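Local coordinates for protein trehalose-6-phosphate phosphatase (Cryptococcus neoformans, PDB 5DX9) that belongs to the trehalose-phosphatase family of HAD-type proteins and carries a magnesium ion next to a glycan-binding pocket, at residues 199-205 / 259-265; 51-55 / 77-83. All coordinates share one frame; numbering follows the deposited sequence.

Contact 1: 199-205 / 259-265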
# COMPACT_ATOMS: atom_id res chain seq x y z
N TYR A 199 -14.87 -1.54 3.20
CA TYR A 199 -15.96 -1.65 4.17
C TYR A 199 -16.52 -0.27 4.50
O TYR A 199 -17.73 -0.11 4.67
CB TYR A 199 -15.49 -2.34 5.45
CG TYR A 199 -16.57 -2.46 6.49
CD1 TYR A 199 -17.44 -3.55 6.51
CD2 TYR A 199 -16.74 -1.48 7.46
CE1 TYR A 199 -18.44 -3.65 7.46
CE2 TYR A 199 -17.74 -1.58 8.41
CZ TYR A 199 -18.58 -2.67 8.41
OH TYR A 199 -19.58 -2.78 9.35
N GLU A 200 -15.64 0.72 4.59
CA GLU A 200 -16.04 2.09 4.90
C GLU A 200 -16.84 2.72 3.77
O GLU A 200 -17.69 3.58 4.01
CB GLU A 200 -14.82 2.96 5.19
CG GLU A 200 -14.10 2.66 6.49
CD GLU A 200 -12.93 3.60 6.70
OE1 GLU A 200 -12.08 3.31 7.58
OE2 GLU A 200 -12.85 4.63 5.99
N ASN A 201 -16.57 2.30 2.54
CA ASN A 201 -17.16 2.94 1.37
C ASN A 201 -17.85 1.95 0.45
O ASN A 201 -17.38 1.69 -0.66
CB ASN A 201 -16.09 3.70 0.60
CG ASN A 201 -15.37 4.72 1.47
OD1 ASN A 201 -14.41 4.39 2.16
ND2 ASN A 201 -15.84 5.96 1.44
N PRO A 202 -18.98 1.41 0.90
CA PRO A 202 -19.75 0.38 0.19
C PRO A 202 -20.39 0.90 -1.10
O PRO A 202 -20.94 0.11 -1.86
CB PRO A 202 -20.84 -0.01 1.20
CG PRO A 202 -20.39 0.53 2.51
CD PRO A 202 -19.59 1.75 2.19
N ASP A 203 -20.31 2.21 -1.33
CA ASP A 203 -20.92 2.81 -2.50
C ASP A 203 -19.92 3.00 -3.63
O ASP A 203 -20.26 3.53 -4.69
CB ASP A 203 -21.57 4.15 -2.14
CG ASP A 203 -20.59 5.10 -1.48
OD1 ASP A 203 -20.77 6.33 -1.65
OD2 ASP A 203 -19.66 4.64 -0.80
N VAL A 204 -18.68 2.56 -3.40
CA VAL A 204 -17.64 2.64 -4.42
C VAL A 204 -17.99 1.77 -5.62
O VAL A 204 -18.35 0.61 -5.47
CB VAL A 204 -16.27 2.22 -3.86
CG1 VAL A 204 -15.27 2.00 -4.98
CG2 VAL A 204 -15.77 3.26 -2.88
N ASP A 205 -17.88 2.34 -6.82
CA ASP A 205 -18.17 1.59 -8.04
C ASP A 205 -16.99 1.62 -9.02
O ASP A 205 -17.07 1.10 -10.13
CB ASP A 205 -19.43 2.14 -8.72
CG ASP A 205 -19.36 3.63 -8.98
OD1 ASP A 205 -18.48 4.29 -8.39
OD2 ASP A 205 -20.18 4.14 -9.77
N PRO A 259 -22.56 -4.02 11.27
CA PRO A 259 -23.29 -4.89 10.35
C PRO A 259 -22.45 -5.32 9.15
O PRO A 259 -21.41 -4.72 8.87
CB PRO A 259 -24.45 -4.01 9.89
CG PRO A 259 -23.85 -2.64 9.87
CD PRO A 259 -22.86 -2.60 11.02
N ASP A 260 -22.90 -6.37 8.46
CA ASP A 260 -22.33 -6.73 7.18
C ASP A 260 -22.79 -5.71 6.15
O ASP A 260 -23.90 -5.18 6.26
CB ASP A 260 -22.75 -8.14 6.76
CG ASP A 260 -22.19 -9.21 7.68
OD1 ASP A 260 -21.72 -8.86 8.78
OD2 ASP A 260 -22.24 -10.40 7.30
N VAL A 261 -21.95 -5.42 5.17
CA VAL A 261 -22.31 -4.43 4.16
C VAL A 261 -22.40 -5.04 2.77
O VAL A 261 -21.69 -6.00 2.45
CB VAL A 261 -21.31 -3.26 4.14
CG1 VAL A 261 -20.06 -3.65 3.38
CG2 VAL A 261 -21.95 -2.04 3.51
N GLU A 262 -23.28 -4.49 1.94
CA GLU A 262 -23.35 -4.87 0.54
C GLU A 262 -22.48 -3.93 -0.29
O GLU A 262 -22.71 -2.72 -0.31
CB GLU A 262 -24.79 -4.84 0.02
CG GLU A 262 -25.50 -6.18 0.07
CD GLU A 262 -26.82 -6.16 -0.68
OE1 GLU A 262 -27.75 -6.87 -0.25
OE2 GLU A 262 -26.92 -5.43 -1.69
N LEU A 263 -21.49 -4.49 -0.97
CA LEU A 263 -20.59 -3.69 -1.79
C LEU A 263 -21.20 -3.40 -3.16
O LEU A 263 -21.85 -4.24 -3.76
CB LEU A 263 -19.24 -4.40 -1.97
CG LEU A 263 -18.45 -4.67 -0.68
CD1 LEU A 263 -17.09 -5.27 -1.01
CD2 LEU A 263 -18.30 -3.39 0.12
N THR A 264 -20.97 -2.18 -3.65
CA THR A 264 -21.44 -1.79 -4.96
C THR A 264 -20.47 -2.25 -6.04
O THR A 264 -20.87 -2.53 -7.17
CB THR A 264 -21.62 -0.26 -5.06
OG1 THR A 264 -22.59 0.17 -4.09
CG2 THR A 264 -22.07 0.15 -6.45
N ILE A 265 -19.20 -2.32 -5.68
CA ILE A 265 -18.14 -2.63 -6.63
C ILE A 265 -18.31 -4.01 -7.28
O ILE A 265 -18.67 -4.97 -6.61
CB ILE A 265 -16.75 -2.57 -5.96
CG1 ILE A 265 -15.65 -2.66 -7.02
CG2 ILE A 265 -16.60 -3.67 -4.92
CD1 ILE A 265 -15.65 -1.51 -7.99
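Thr-264 grips the carbonyl oxygen of Pro-202 twice. Its OG1 donates to Pro-202 O at 2.8 Å, lying in the carbonyl plane on a lone pair, while its backbone N reaches the same Pro-202 O at 2.9 Å with a bent N-H approach of 135°. The hydroxyl can join in because chi1 of -61° holds OG1 beside the residue's own backbone N, so both donors converge on one acceptor and fix the rotation of the threonine side chain. The second polar link lies at the other end of the contact, where Tyr-199 OH donates to Pro-259 O over 2.7 Å; that oxygen sits at the ring edge, in its plane. A chi1 of 179° swings the Tyr-199 ring out from the last turn of helix 190-200 to this carbonyl.

Apolar contacts fill the span between. Val-261 turns toward residues 199-205, its CG1 lying 4.1 Å from Tyr-199 CD1. Pro-202 CB approaches Leu-263 CD2, at 4.4 Å. Farther along, Ile-265 CD1 packs on the backbone of Asp-205, at 3.6 Å from its C atom. The carboxylate of Asp-205 is engaged on another side, by the backbone N atoms of Asn-19 and Lys-20.

Strand 261-263, whose antiparallel partner is strand 238-240, runs alongside a type I beta turn formed by residues 201-204. That turn takes the chain from helix 190-200 into strand 206-211, a helix-to-strand connection of the HAD-type alpha/beta core.

Contact 2: 51-55 / 77-83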
# COMPACT_ATOMS: atom_id res chain seq x y z
N ILE A 51 -2.30 14.29 -7.81
CA ILE A 51 -2.94 13.77 -6.61
C ILE A 51 -3.84 14.82 -5.97
O ILE A 51 -4.90 14.49 -5.43
CB ILE A 51 -1.90 13.30 -5.57
CG1 ILE A 51 -0.96 12.26 -6.18
CG2 ILE A 51 -2.59 12.74 -4.34
CD1 ILE A 51 -1.64 10.95 -6.53
N ALA A 52 -3.41 16.07 -6.03
CA ALA A 52 -4.18 17.18 -5.48
C ALA A 52 -5.54 17.29 -6.16
O ALA A 52 -6.57 17.32 -5.49
CB ALA A 52 -3.41 18.48 -5.61
N ALA A 53 -5.52 17.33 -7.49
CA ALA A 53 -6.75 17.41 -8.28
C ALA A 53 -7.69 16.25 -7.98
O ALA A 53 -8.90 16.42 -7.92
CB ALA A 53 -6.42 17.46 -9.76
N LEU A 54 -7.11 15.06 -7.80
CA LEU A 54 -7.89 13.87 -7.48
C LEU A 54 -8.57 14.01 -6.13
O LEU A 54 -9.70 13.55 -5.94
CB LEU A 54 -7.00 12.62 -7.49
CG LEU A 54 -6.34 12.21 -8.81
CD1 LEU A 54 -5.60 10.89 -8.64
CD2 LEU A 54 -7.38 12.11 -9.91
N CYS A 55 -7.88 14.64 -5.18
CA CYS A 55 -8.43 14.87 -3.85
C CYS A 55 -9.50 15.97 -3.89
O CYS A 55 -10.46 15.94 -3.12
CB CYS A 55 -7.33 15.24 -2.87
SG CYS A 55 -6.17 13.89 -2.51
N TRP A 77 3.00 15.10 1.97
CA TRP A 77 1.60 14.97 1.55
C TRP A 77 0.61 15.52 2.57
O TRP A 77 -0.58 15.63 2.27
CB TRP A 77 1.27 13.50 1.26
CG TRP A 77 2.02 12.94 0.09
CD1 TRP A 77 2.98 11.98 0.12
CD2 TRP A 77 1.87 13.32 -1.29
NE1 TRP A 77 3.44 11.73 -1.15
CE2 TRP A 77 2.78 12.54 -2.03
CE3 TRP A 77 1.06 14.23 -1.96
CZ2 TRP A 77 2.89 12.65 -3.42
CZ3 TRP A 77 1.17 14.34 -3.34
CH2 TRP A 77 2.09 13.55 -4.05
N GLY A 78 1.09 15.86 3.76
CA GLY A 78 0.23 16.34 4.83
C GLY A 78 -0.51 17.62 4.49
O GLY A 78 -1.49 17.97 5.14
N HIS A 79 -0.04 18.31 3.45
CA HIS A 79 -0.63 19.58 3.04
C HIS A 79 -1.93 19.39 2.25
O HIS A 79 -2.64 20.36 1.99
CB HIS A 79 0.37 20.38 2.21
CG HIS A 79 0.60 19.83 0.84
ND1 HIS A 79 1.36 18.71 0.61
CD2 HIS A 79 0.17 20.25 -0.37
CE1 HIS A 79 1.39 18.46 -0.69
NE2 HIS A 79 0.67 19.38 -1.31
N LEU A 80 -2.22 18.16 1.85
CA LEU A 80 -3.47 17.86 1.16
C LEU A 80 -4.50 17.35 2.16
O LEU A 80 -4.40 16.23 2.66
CB LEU A 80 -3.26 16.84 0.04
CG LEU A 80 -2.51 17.37 -1.19
CD1 LEU A 80 -2.45 16.31 -2.29
CD2 LEU A 80 -3.15 18.64 -1.70
N ASP A 81 -5.49 18.20 2.44
CA ASP A 81 -6.45 17.94 3.50
C ASP A 81 -7.32 16.71 3.24
O ASP A 81 -7.80 16.10 4.19
CB ASP A 81 -7.34 19.16 3.71
CG ASP A 81 -8.31 18.98 4.87
OD1 ASP A 81 -7.87 18.54 5.95
OD2 ASP A 81 -9.51 19.26 4.68
N ARG A 82 -7.53 16.36 1.98
CA ARG A 82 -8.43 15.27 1.64
C ARG A 82 -7.70 13.96 1.36
O ARG A 82 -8.32 12.93 1.11
CB ARG A 82 -9.30 15.65 0.44
CG ARG A 82 -10.36 16.70 0.72
CD ARG A 82 -11.64 16.08 1.28
NE ARG A 82 -11.57 15.86 2.73
CZ ARG A 82 -12.27 14.93 3.37
NH1 ARG A 82 -13.08 14.11 2.70
NH2 ARG A 82 -12.16 14.81 4.69
N LEU A 83 -6.37 13.99 1.41
CA LEU A 83 -5.58 12.80 1.14
C LEU A 83 -5.38 11.93 2.38
O LEU A 83 -4.69 12.33 3.32
CB LEU A 83 -4.22 13.18 0.56
CG LEU A 83 -3.28 12.00 0.31
CD1 LEU A 83 -3.90 11.02 -0.68
CD2 LEU A 83 -1.92 12.49 -0.18
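Ile-51 meets Trp-77 and Leu-80 with different branches, divided by its first torsion: chi1 of -56° sets CG1 beside the backbone N, where it faces the indole, and CG2 anti to that N, where it faces the leucines. In Leu-80, chi2 of -176° puts CD1 anti to CA and directs it at the helix backbone, while CD2 branches off to the side chain of Ala-52.

The indole meets Ile-51 through CH2 and CZ3 of its six-membered ring. Trp-77 CH2 lies 3.9 Å from Ile-51 CG1, and Trp-77 CZ3 is equally close to Ile-51 CB; the approach is oblique, and the two side chains run at about a right angle. Beyond the contact, the indole meets the ring of Tyr-27 with the planes steeply inclined.

Leu-80 packs on Ala-52 with both methyls. Its CD1 comes to 3.7 Å from Ala-52 CA, CD2 is 3.9 Å from Ala-52 CB, and CD1 also reaches CG2 of Ile-51 at 4.1 Å. The small alanine side chain probably helps the leucine fork settle against the main chain of the helix.

One helical turn on, Cys-55 points at the second half of the loop. Its SG touches Leu-83 CB at 3.7 Å, and its CB meets Arg-82 CB at 3.9 Å. Bends at chi2 and chi3 turn the guanidinium of Arg-82 off from the helix, and the side chain touches Pro-96. Leu-83 and Cys-55 both continue inward onto Val-62 of strand 60-65.

Two successive type I turns, Trp-77 to Leu-80 and Leu-80 to Leu-83, shape the loop between helix 70-77 and strand 84-87. No hydrogen bond joins it to helix 45-56: the association rests on dispersion and hydrophobic burial, with the guanidinium kept outside the apolar patch.

How the contacts relate
Both segments of contact 2 precede those of contact 1 in the sequence, and the two contacts do not touch: their centres are 23 Å apart and their nearest atoms about 9 Å. Both involve connections feeding the large mixed sheet, contact 1 at the entry to strand 206-211 and contact 2 at the entry to strand 84-87. Contact 1 depends on hydrogen bonds as well as apolar packing, whereas contact 2 has no hydrogen bond across it and is mainly apolar. The Trp-77 side chain of contact 2 stands about 9 Å from the bound 6-O-phosphono-alpha-D-glucopyranose and about 12 Å from the magnesium ion, touching neither. Asn-26, Asp-28 and Asp-212 form the metal site; Asp-212 directly follows strand 206-211, which residues 199-205 lead into.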